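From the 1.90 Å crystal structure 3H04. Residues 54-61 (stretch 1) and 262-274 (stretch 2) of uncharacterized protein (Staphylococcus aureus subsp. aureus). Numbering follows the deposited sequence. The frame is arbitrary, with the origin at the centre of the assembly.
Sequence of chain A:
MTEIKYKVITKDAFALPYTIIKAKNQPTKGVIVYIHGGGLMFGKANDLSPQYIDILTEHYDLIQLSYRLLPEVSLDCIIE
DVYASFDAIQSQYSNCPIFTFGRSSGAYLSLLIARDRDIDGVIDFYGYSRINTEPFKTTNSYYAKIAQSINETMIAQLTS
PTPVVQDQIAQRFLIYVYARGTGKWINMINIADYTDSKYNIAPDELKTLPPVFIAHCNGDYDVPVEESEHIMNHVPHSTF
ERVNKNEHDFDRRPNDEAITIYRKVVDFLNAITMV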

# COMPACT_ATOMS: atom_id res chain seq x y z
N ASP A 54 10.43 -14.61 3.69
CA ASP A 54 10.54 -16.08 3.81
C ASP A 54 9.20 -16.76 4.09
O ASP A 54 8.90 -17.79 3.50
CB ASP A 54 11.55 -16.47 4.88
CG ASP A 54 12.97 -16.20 4.44
OD1 ASP A 54 13.20 -16.06 3.23
OD2 ASP A 54 13.86 -16.12 5.30
N ILE A 55 8.40 -16.19 4.97
CA ILE A 55 7.05 -16.74 5.21
C ILE A 55 6.15 -16.71 3.94
O ILE A 55 5.48 -17.70 3.61
CB ILE A 55 6.40 -16.03 6.43
CG1 ILE A 55 7.14 -16.45 7.71
CG2 ILE A 55 4.85 -16.32 6.54
CD1 ILE A 55 6.98 -15.48 8.85
N LEU A 56 6.14 -15.57 3.25
CA LEU A 56 5.22 -15.34 2.16
C LEU A 56 5.66 -16.20 0.95
O LEU A 56 4.80 -16.74 0.26
CB LEU A 56 5.16 -13.84 1.80
CG LEU A 56 4.52 -12.85 2.81
CD1 LEU A 56 4.63 -11.40 2.31
CD2 LEU A 56 3.08 -13.22 3.09
N THR A 57 6.96 -16.37 0.73
CA THR A 57 7.43 -17.01 -0.51
C THR A 57 7.67 -18.51 -0.40
O THR A 57 8.19 -19.12 -1.33
CB THR A 57 8.68 -16.32 -1.07
OG1 THR A 57 9.77 -16.42 -0.14
CG2 THR A 57 8.38 -14.83 -1.36
N GLU A 58 7.29 -19.12 0.72
CA GLU A 58 7.40 -20.57 0.83
C GLU A 58 6.69 -21.23 -0.33
O GLU A 58 7.22 -22.15 -0.95
CB GLU A 58 6.78 -21.08 2.12
CG GLU A 58 7.57 -20.74 3.37
CD GLU A 58 7.11 -21.53 4.59
OE1 GLU A 58 6.78 -22.74 4.45
OE2 GLU A 58 7.07 -20.93 5.68
N HIS A 59 5.47 -20.77 -0.59
CA HIS A 59 4.62 -21.35 -1.63
C HIS A 59 4.02 -20.35 -2.61
O HIS A 59 3.35 -20.75 -3.56
CB HIS A 59 3.56 -22.22 -0.97
CG HIS A 59 4.13 -23.44 -0.30
ND1 HIS A 59 3.88 -23.75 1.02
CD2 HIS A 59 4.97 -24.40 -0.77
CE1 HIS A 59 4.53 -24.87 1.33
NE2 HIS A 59 5.20 -25.27 0.27
N TYR A 60 4.28 -19.05 -2.39
CA TYR A 60 3.77 -17.98 -3.25
C TYR A 60 4.93 -17.20 -3.87
O TYR A 60 6.00 -17.07 -3.27
CB TYR A 60 2.85 -17.06 -2.44
CG TYR A 60 1.62 -17.80 -1.97
CD1 TYR A 60 0.50 -17.94 -2.78
CD2 TYR A 60 1.61 -18.44 -0.75
CE1 TYR A 60 -0.61 -18.66 -2.38
CE2 TYR A 60 0.51 -19.13 -0.33
CZ TYR A 60 -0.60 -19.26 -1.15
OH TYR A 60 -1.68 -20.01 -0.72
N ASP A 61 4.74 -16.70 -5.08
CA ASP A 61 5.68 -15.69 -5.61
C ASP A 61 5.31 -14.35 -5.01
O ASP A 61 4.12 -14.08 -4.79
CB ASP A 61 5.61 -15.57 -7.13
CG ASP A 61 6.19 -16.79 -7.85
OD1 ASP A 61 6.49 -17.81 -7.18
OD2 ASP A 61 6.32 -16.71 -9.08
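Stretch 2 262-274: YRKVVDFLNAITM

Stretch 2 is helical from Tyr262 to Thr273, held by regular i to i+4 backbone hydrogen bonds such as Asn270 N to Val266 O at 2.7 Å. It runs past stretch 1 in the same sense as the sequence numbers rise: Tyr262, Arg263 and Val266 lie by the helical residues Ile55 and Leu56, while Leu269, Asn270 and Thr273 meet Tyr60 further along stretch 1. The closest pair of CA atoms is Leu56 CA and Val266 CA, 6.5 Å apart. Together the two stretches bury 527 Å².

The first half of the contact is apolar. Ile55 points toward the helix and lays its CG2 against Val266 CG2 at 3.7 Å and Tyr262 CB at 4.1 Å. A branched valine suits this place, being short enough to let the backbones approach yet broad enough to fill the space between them. Leu56 leaves its backbone sideways, but its longer side chain still reaches the helix, with CD2 4.0 Å from Val265 CG1 and CD1 4.2 Å from Tyr262 CE2, at the edge of that ring.

Tyr60 combines apolar packing with polar anchoring. Leu269 CD1 sits 4.2 Å from the centroid of the Tyr60 ring, almost on the ring normal, in a CH-pi contact. The phenol then carries a polar group to the helix: Tyr60 OH donates a hydrogen bond to Asn270 OD1 at 2.7 Å, and Thr273 OG1 lies 3.0 Å from Tyr60 OH. Thr273 OG1 is also 3.2 Å from Leu269 O, so its proton has two acceptors within reach.

At the margin, the guanidinium of Arg263 presents a face to Ile55 CG1, which is 4.2 Å from Arg263 NH1. Glu58 OE2 is likewise 4.2 Å from Arg263 NH1, near the guanidinium plane; the opposite charges are favourably placed but too distant for a salt bridge.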

# COMPACT_ATOMS: atom_id res chain seq x y z
N TYR A 262 1.75 -12.63 9.98
CA TYR A 262 2.22 -13.07 8.65
C TYR A 262 1.90 -14.53 8.36
O TYR A 262 1.52 -14.86 7.25
CB TYR A 262 3.74 -12.79 8.41
CG TYR A 262 4.00 -11.37 7.94
CD1 TYR A 262 4.22 -10.34 8.85
CD2 TYR A 262 3.96 -11.05 6.59
CE1 TYR A 262 4.42 -9.02 8.40
CE2 TYR A 262 4.16 -9.74 6.12
CZ TYR A 262 4.39 -8.72 7.05
OH TYR A 262 4.57 -7.42 6.64
N ARG A 263 2.05 -15.40 9.36
CA ARG A 263 1.64 -16.79 9.20
C ARG A 263 0.14 -16.92 9.00
O ARG A 263 -0.28 -17.69 8.17
CB ARG A 263 2.08 -17.65 10.37
CG ARG A 263 3.58 -17.89 10.35
CD ARG A 263 3.95 -18.88 11.42
NE ARG A 263 5.40 -18.95 11.62
CZ ARG A 263 6.27 -19.48 10.76
NH1 ARG A 263 5.88 -19.99 9.60
NH2 ARG A 263 7.56 -19.51 11.09
N LYS A 264 -0.65 -16.10 9.69
CA LYS A 264 -2.09 -16.04 9.45
C LYS A 264 -2.44 -15.54 8.03
O LYS A 264 -3.43 -15.97 7.46
CB LYS A 264 -2.77 -15.12 10.46
CG LYS A 264 -2.76 -15.59 11.89
CD LYS A 264 -3.46 -14.56 12.73
CE LYS A 264 -3.64 -15.03 14.14
NZ LYS A 264 -4.83 -15.81 14.23
N VAL A 265 -1.61 -14.67 7.48
CA VAL A 265 -1.80 -14.21 6.11
C VAL A 265 -1.72 -15.40 5.15
O VAL A 265 -2.61 -15.61 4.31
CB VAL A 265 -0.80 -13.10 5.72
CG1 VAL A 265 -0.75 -12.94 4.21
CG2 VAL A 265 -1.21 -11.78 6.40
N VAL A 266 -0.67 -16.19 5.30
CA VAL A 266 -0.47 -17.39 4.50
C VAL A 266 -1.61 -18.43 4.62
O VAL A 266 -1.99 -19.09 3.62
CB VAL A 266 0.88 -18.02 4.84
CG1 VAL A 266 1.01 -19.46 4.21
CG2 VAL A 266 2.00 -17.09 4.36
N ASP A 267 -2.11 -18.59 5.83
CA ASP A 267 -3.28 -19.44 6.10
C ASP A 267 -4.46 -18.94 5.31
O ASP A 267 -5.21 -19.73 4.72
CB ASP A 267 -3.69 -19.38 7.57
CG ASP A 267 -2.79 -20.18 8.51
OD1 ASP A 267 -1.95 -21.00 8.07
OD2 ASP A 267 -2.98 -19.99 9.72
N PHE A 268 -4.64 -17.62 5.32
CA PHE A 268 -5.73 -16.97 4.56
C PHE A 268 -5.56 -17.22 3.06
O PHE A 268 -6.49 -17.65 2.39
CB PHE A 268 -5.76 -15.50 4.94
CG PHE A 268 -6.52 -14.59 4.01
CD1 PHE A 268 -7.83 -14.23 4.28
CD2 PHE A 268 -5.88 -14.00 2.93
CE1 PHE A 268 -8.50 -13.32 3.43
CE2 PHE A 268 -6.56 -13.12 2.11
CZ PHE A 268 -7.88 -12.80 2.39
N LEU A 269 -4.34 -17.04 2.55
CA LEU A 269 -4.05 -17.41 1.15
C LEU A 269 -4.27 -18.89 0.88
O LEU A 269 -4.87 -19.25 -0.12
CB LEU A 269 -2.62 -17.04 0.73
CG LEU A 269 -2.33 -15.52 0.83
CD1 LEU A 269 -0.87 -15.19 0.48
CD2 LEU A 269 -3.27 -14.77 -0.07
N ASN A 270 -3.75 -19.75 1.74
CA ASN A 270 -3.93 -21.20 1.53
C ASN A 270 -5.39 -21.65 1.45
O ASN A 270 -5.70 -22.57 0.68
CB ASN A 270 -3.22 -21.99 2.63
CG ASN A 270 -1.73 -21.93 2.52
OD1 ASN A 270 -1.20 -21.56 1.50
ND2 ASN A 270 -1.04 -22.29 3.59
N ALA A 271 -6.26 -21.07 2.30
CA ALA A 271 -7.69 -21.38 2.27
C ALA A 271 -8.25 -21.00 0.93
O ALA A 271 -9.09 -21.71 0.38
CB ALA A 271 -8.48 -20.65 3.40
N ILE A 272 -7.79 -19.88 0.40
CA ILE A 272 -8.31 -19.43 -0.88
C ILE A 272 -7.85 -20.30 -2.04
O ILE A 272 -8.66 -20.63 -2.89
CB ILE A 272 -8.01 -17.94 -1.13
CG1 ILE A 272 -8.81 -17.07 -0.11
CG2 ILE A 272 -8.33 -17.60 -2.54
CD1 ILE A 272 -8.33 -15.59 -0.03
N THR A 273 -6.58 -20.68 -2.06
CA THR A 273 -6.00 -21.42 -3.18
C THR A 273 -6.18 -22.96 -3.10
O THR A 273 -5.89 -23.64 -4.06
CB THR A 273 -4.50 -21.10 -3.33
OG1 THR A 273 -3.83 -21.47 -2.12
CG2 THR A 273 -4.28 -19.55 -3.56
N MET A 274 -6.64 -23.50 -1.96
CA MET A 274 -6.86 -24.95 -1.79
C MET A 274 -7.71 -25.58 -2.88
O MET A 274 -8.84 -25.13 -3.12
CB MET A 274 -7.54 -25.23 -0.45
CG MET A 274 -7.39 -26.66 0.04
SD MET A 274 -8.71 -27.04 1.22
CE MET A 274 -9.90 -27.88 0.16